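PDB 6MPR: malonate decarboxylase subunit alpha from Acinetobacter baumannii ATCC 17978, which probably serves malonate decarboxylase as its acyl-carrier-protein transferase, exchanging the acetyl group on the carrier thiol for malonyl. Local coordinates for residues 171-176 and 341-346; 379-384 and 448-453. One frame throughout, in Å; residues are numbered along the deposited sequence.

Contact 1 joins the two halves of the chain. Residues 171-176 include an edge strand of a small mixed sheet, in the half built on the parallel sheet. Residues 341-346 lie in a loop between helices 328-332 and 350-359, in the half built on the large mixed sheet. Contact 2 stays within that second half, where a loop meets the N-terminal end of helix 450-458. Contact 1 is largely buried, and its segments meet through apolar and van der Waals contacts. Contact 2 is only partly buried and is polar, with a carboxylate-to-amide bond and a bridging water. They lie on opposite sides of the chain's centre, with nearest atoms about 24 Å apart. In both, an arginine of one segment bonds the second subunit.

Contact 1 of 2, residues 171-176 and 341-346; sequences NIYTGP and GRDGAL
Tyr173 reaches residues 341-346 with its hydroxyl. Its CG is anti to the backbone N (chi1 172°), and the ring runs out from the strand. OH of Tyr173 ends 3.4 Å from CB of Ala345. Tyr173 and Asp343 also point tip to tip, but OH of Tyr173 and OD2 of Asp343 stay 4.0 Å apart. The ring and carboxylate planes are 83° apart. The chain of the same segment turns back over one ring face, where N of Gly175 sits above the plane, toward the rim.

Asp343 is held by its own loop. OD2 of Asp343 accepts the backbone N of Ala345 at 3.1 Å, which makes an Asx turn. The N-H comes from above the carboxylate, 61° out of its plane. A type I beta turn from Gly341 to Gly344 shapes the same loop. The facing strand, 172-173, is an edge strand of a small mixed sheet and pairs antiparallel with 165-166.

Further along, Pro176 packs against Leu346. Their CB atoms are 4.0 Å apart, and CD2 of Leu346 lies beside CB of Pro176. CD of Pro176 lies 4.2 Å from CB of Ala345. The carbonyl of Leu346 points into this region. O of Leu346 lies 3.2 Å from N of Pro176, which has no hydrogen to give, and it makes a CA-H...O contact with Pro176. O of Leu346 is also 3.3 Å from O of Gly175, another acceptor. Arg211 supplies the donor to Leu346 O, bonds Ala345 O and forms a salt bridge with OD1 of Asp343, so one guanidinium serves two carbonyls and a carboxylate. At the outer end of the loop, Arg342 bonds the carbonyl of Val219 of the second subunit.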
loop_
_atom_site.group_PDB
_atom_site.type_symbol
_atom_site.label_atom_id
_atom_site.label_comp_id
_atom_site.label_asym_id
_atom_site.label_seq_id
_atom_site.Cartn_x
_atom_site.Cartn_y
_atom_site.Cartn_z
ATOM N N ASN A 171 17.991 18.421 -8.776
ATOM C CA ASN A 171 16.954 18.500 -7.750
ATOM C C ASN A 171 15.653 19.006 -8.372
ATOM O O ASN A 171 15.662 19.970 -9.136
ATOM C CB ASN A 171 17.384 19.448 -6.629
ATOM C CG ASN A 171 18.555 18.922 -5.825
ATOM O OD1 ASN A 171 18.451 17.886 -5.161
ATOM N ND2 ASN A 171 19.668 19.659 -5.843
ATOM N N ILE A 172 14.524 18.369 -8.034
ATOM C CA ILE A 172 13.245 18.690 -8.653
ATOM C C ILE A 172 12.280 19.198 -7.597
ATOM O O ILE A 172 12.137 18.600 -6.525
ATOM C CB ILE A 172 12.612 17.482 -9.385
ATOM C CG1 ILE A 172 13.647 16.715 -10.216
ATOM C CG2 ILE A 172 11.485 17.975 -10.287
ATOM C CD1 ILE A 172 14.172 17.486 -11.421
ATOM N N TYR A 173 11.582 20.274 -7.924
ATOM C CA TYR A 173 10.400 20.704 -7.186
ATOM C C TYR A 173 9.166 20.259 -7.964
ATOM O O TYR A 173 8.981 20.671 -9.116
ATOM C CB TYR A 173 10.408 22.218 -6.990
ATOM C CG TYR A 173 9.126 22.764 -6.402
ATOM C CD1 TYR A 173 8.693 22.351 -5.155
ATOM C CD2 TYR A 173 8.338 23.670 -7.109
ATOM C CE1 TYR A 173 7.508 22.833 -4.616
ATOM C CE2 TYR A 173 7.156 24.161 -6.587
ATOM C CZ TYR A 173 6.748 23.739 -5.332
ATOM O OH TYR A 173 5.571 24.210 -4.798
ATOM N N THR A 174 8.351 19.379 -7.361
ATOM C CA THR A 174 7.096 18.940 -7.968
ATOM C C THR A 174 5.849 19.516 -7.293
ATOM O O THR A 174 4.779 19.539 -7.917
ATOM C CB THR A 174 7.007 17.402 -7.962
ATOM O OG1 THR A 174 7.230 16.894 -6.638
ATOM C CG2 THR A 174 8.052 16.797 -8.875
ATOM N N GLY A 175 5.951 19.949 -6.034
ATOM C CA GLY A 175 4.939 20.778 -5.407
ATOM C C GLY A 175 3.571 20.130 -5.281
ATOM O O GLY A 175 3.443 18.931 -4.989
ATOM N N PRO A 176 2.515 20.920 -5.498
ATOM C CA PRO A 176 1.152 20.360 -5.413
ATOM C C PRO A 176 0.921 19.195 -6.355
ATOM O O PRO A 176 0.072 18.346 -6.071
ATOM C CB PRO A 176 0.249 21.550 -5.772
ATOM C CG PRO A 176 1.088 22.767 -5.428
ATOM C CD PRO A 176 2.518 22.378 -5.724
ATOM N N GLY A 341 4.086 22.081 2.642
ATOM C CA GLY A 341 5.475 22.189 3.017
ATOM C C GLY A 341 5.761 23.461 3.773
ATOM O O GLY A 341 4.945 24.386 3.832
ATOM N N ARG A 342 6.949 23.508 4.381
ATOM C CA ARG A 342 7.307 24.739 5.077
ATOM C C ARG A 342 7.424 25.903 4.102
ATOM O O ARG A 342 7.291 27.064 4.512
ATOM C CB ARG A 342 8.595 24.549 5.885
ATOM C CG ARG A 342 9.865 24.489 5.085
ATOM C CD ARG A 342 11.073 24.589 6.018
ATOM N NE ARG A 342 11.112 23.481 6.971
ATOM C CZ ARG A 342 12.231 22.996 7.497
ATOM N NH1 ARG A 342 13.397 23.521 7.157
ATOM N NH2 ARG A 342 12.187 21.983 8.351
ATOM N N ASP A 343 7.630 25.611 2.810
ATOM C CA ASP A 343 7.529 26.625 1.767
ATOM C C ASP A 343 6.104 27.158 1.609
ATOM O O ASP A 343 5.920 28.261 1.077
ATOM C CB ASP A 343 8.026 26.055 0.433
ATOM C CG ASP A 343 7.089 24.990 -0.147
ATOM O OD1 ASP A 343 7.187 23.818 0.253
ATOM O OD2 ASP A 343 6.246 25.328 -1.010
ATOM N N GLY A 344 5.095 26.406 2.046
ATOM C CA GLY A 344 3.709 26.830 1.969
ATOM C C GLY A 344 2.824 25.991 1.062
ATOM O O GLY A 344 1.603 25.952 1.272
ATOM N N ALA A 345 3.381 25.298 0.072
ATOM C CA ALA A 345 2.570 24.657 -0.962
ATOM C C ALA A 345 2.217 23.201 -0.624
ATOM O O ALA A 345 2.978 22.485 0.040
ATOM C CB ALA A 345 3.297 24.703 -2.308
ATOM N N LEU A 346 1.048 22.772 -1.116
ATOM C CA LEU A 346 0.599 21.388 -1.011
ATOM C C LEU A 346 1.696 20.398 -1.393
ATOM O O LEU A 346 2.466 20.633 -2.327
ATOM C CB LEU A 346 -0.611 21.175 -1.932
ATOM C CG LEU A 346 -1.220 19.772 -2.081
ATOM C CD1 LEU A 346 -1.846 19.295 -0.765
ATOM C CD2 LEU A 346 -2.249 19.703 -3.238
#

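Contact 2 of 2, residues 379-384 and 448-453; sequences TVTKGR and RLDAID
The direct hydrogen bond of this contact uses one carboxylate oxygen of Asp450. OD2 of Asp450 accepts the backbone N-H of Lys382, N to OD2 2.9 Å, with an angle of 152° at the hydrogen. The donor arrives on the anti side, 20° out of the carboxylate plane. CG of Asp450 is anti to its carbonyl carbon (chi1 -79°), which sets it beside the backbone N and brings the carboxylate to the Lys382 amide. OD2 of Asp450 also lies 3.4 Å from CB of Thr381, and CB of Asp450 packs on CA of Thr381. CB of Val380 touches CB of Ala451 at 4.4 Å.

One water bridges the two backbones. Its O donates to O of Val380 at 2.7 Å and accepts from N of Ala451 at 3.0 Å, joining two groups too far apart to bond directly.

In the next shell, a type II beta turn from Thr381 to Arg384 sets the loop, with Gly383 at positive phi. NH1 of Arg384 then bonds O of Lys382 within the guanidinium plane. On the helix side, OE1 of Gln370 accepts N-H of Asp450. Arg448 and Asp453 form a salt bridge, NH2 to OD1 at 2.7 Å. Arg448 also bonds Thr419 of the second subunit.

Asp450 lies near the N-terminal end of helix 450-458, pointing at a loop amide. That helix end and the Lys382 N-H would both tend to stabilise a negative charge on its carboxylate.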
loop_
_atom_site.group_PDB
_atom_site.type_symbol
_atom_site.label_atom_id
_atom_site.label_comp_id
_atom_site.label_asym_id
_atom_site.label_seq_id
_atom_site.Cartn_x
_atom_site.Cartn_y
_atom_site.Cartn_z
ATOM N N THR A 379 -16.806 -0.422 -15.348
ATOM C CA THR A 379 -17.060 0.634 -16.321
ATOM C C THR A 379 -16.598 0.252 -17.722
ATOM O O THR A 379 -16.784 1.039 -18.656
ATOM C CB THR A 379 -16.394 1.949 -15.898
ATOM O OG1 THR A 379 -14.985 1.741 -15.750
ATOM C CG2 THR A 379 -16.995 2.468 -14.581
ATOM N N VAL A 380 -16.022 -0.937 -17.902
ATOM C CA VAL A 380 -15.681 -1.406 -19.244
ATOM C C VAL A 380 -16.967 -1.740 -19.990
ATOM O O VAL A 380 -17.862 -2.410 -19.455
ATOM C CB VAL A 380 -14.730 -2.613 -19.167
ATOM C CG1 VAL A 380 -14.603 -3.304 -20.524
ATOM C CG2 VAL A 380 -13.357 -2.190 -18.643
ATOM N N THR A 381 -17.092 -1.231 -21.214
ATOM C CA THR A 381 -18.200 -1.598 -22.086
ATOM C C THR A 381 -17.650 -2.079 -23.420
ATOM O O THR A 381 -16.456 -1.962 -23.709
ATOM C CB THR A 381 -19.195 -0.440 -22.304
ATOM O OG1 THR A 381 -18.503 0.711 -22.807
ATOM C CG2 THR A 381 -19.913 -0.080 -21.003
ATOM N N LYS A 382 -18.549 -2.608 -24.248
ATOM C CA LYS A 382 -18.147 -3.238 -25.501
ATOM C C LYS A 382 -17.301 -2.291 -26.350
ATOM O O LYS A 382 -17.673 -1.137 -26.584
ATOM C CB LYS A 382 -19.394 -3.687 -26.269
ATOM C CG LYS A 382 -19.102 -4.545 -27.497
ATOM C CD LYS A 382 -20.393 -4.914 -28.232
ATOM C CE LYS A 382 -20.178 -6.070 -29.202
ATOM N NZ LYS A 382 -19.069 -5.806 -30.154
ATOM N N GLY A 383 -16.134 -2.775 -26.779
ATOM C CA GLY A 383 -15.221 -2.001 -27.591
ATOM C C GLY A 383 -14.397 -0.956 -26.866
ATOM O O GLY A 383 -13.616 -0.253 -27.523
ATOM N N ARG A 384 -14.548 -0.811 -25.544
ATOM C CA ARG A 384 -13.894 0.260 -24.787
ATOM C C ARG A 384 -13.187 -0.294 -23.545
ATOM O O ARG A 384 -13.764 -0.359 -22.462
ATOM C CB ARG A 384 -14.923 1.322 -24.410
ATOM C CG ARG A 384 -15.578 1.974 -25.640
ATOM C CD ARG A 384 -16.942 2.570 -25.287
ATOM N NE ARG A 384 -17.467 3.437 -26.346
ATOM C CZ ARG A 384 -18.033 3.003 -27.470
ATOM N NH1 ARG A 384 -18.137 1.702 -27.710
ATOM N NH2 ARG A 384 -18.480 3.878 -28.373
ATOM N N ARG A 448 -25.756 -9.309 -17.485
ATOM C CA ARG A 448 -24.408 -9.724 -17.851
ATOM C C ARG A 448 -23.553 -8.494 -18.112
ATOM O O ARG A 448 -23.909 -7.655 -18.946
ATOM C CB ARG A 448 -24.442 -10.618 -19.101
ATOM C CG ARG A 448 -23.093 -11.033 -19.662
ATOM C CD ARG A 448 -23.271 -11.658 -21.043
ATOM N NE ARG A 448 -22.007 -12.116 -21.630
ATOM C CZ ARG A 448 -21.480 -13.312 -21.398
ATOM N NH1 ARG A 448 -22.109 -14.166 -20.591
ATOM N NH2 ARG A 448 -20.329 -13.659 -21.963
ATOM N N LEU A 449 -22.431 -8.389 -17.401
ATOM C CA LEU A 449 -21.502 -7.290 -17.634
ATOM C C LEU A 449 -20.903 -7.366 -19.035
ATOM O O LEU A 449 -20.490 -8.437 -19.493
ATOM C CB LEU A 449 -20.379 -7.315 -16.599
ATOM C CG LEU A 449 -20.692 -7.032 -15.134
ATOM C CD1 LEU A 449 -19.415 -7.089 -14.322
ATOM C CD2 LEU A 449 -21.378 -5.672 -14.948
ATOM N N ASP A 450 -20.851 -6.213 -19.718
ATOM C CA ASP A 450 -20.108 -6.119 -20.979
ATOM C C ASP A 450 -18.687 -6.627 -20.819
ATOM O O ASP A 450 -18.075 -7.088 -21.790
ATOM C CB ASP A 450 -20.007 -4.664 -21.467
ATOM C CG ASP A 450 -21.264 -4.147 -22.138
ATOM O OD1 ASP A 450 -22.376 -4.665 -21.899
ATOM O OD2 ASP A 450 -21.115 -3.179 -22.915
ATOM N N ALA A 451 -18.124 -6.474 -19.611
ATOM C CA ALA A 451 -16.715 -6.762 -19.374
ATOM C C ALA A 451 -16.353 -8.192 -19.740
ATOM O O ALA A 451 -15.224 -8.452 -20.162
ATOM C CB ALA A 451 -16.370 -6.498 -17.908
ATOM N N ILE A 452 -17.290 -9.131 -19.581
ATOM C CA ILE A 452 -16.985 -10.531 -19.873
ATOM C C ILE A 452 -16.639 -10.705 -21.341
ATOM O O ILE A 452 -15.622 -11.316 -21.684
ATOM C CB ILE A 452 -18.154 -11.445 -19.474
ATOM C CG1 ILE A 452 -18.474 -11.301 -17.982
ATOM C CG2 ILE A 452 -17.804 -12.871 -19.846
ATOM C CD1 ILE A 452 -19.829 -11.865 -17.628
ATOM N N ASP A 453 -17.483 -10.182 -22.234
ATOM C CA ASP A 453 -17.174 -10.325 -23.658
ATOM C C ASP A 453 -15.972 -9.475 -24.072
ATOM O O ASP A 453 -15.242 -9.860 -24.997
ATOM C CB ASP A 453 -18.395 -9.984 -24.511
ATOM C CG ASP A 453 -19.407 -11.117 -24.563
ATOM O OD1 ASP A 453 -19.182 -12.155 -23.905
ATOM O OD2 ASP A 453 -20.432 -10.971 -25.260
HETATM O O HOH W 1 -18.975 -4.229 -17.853
#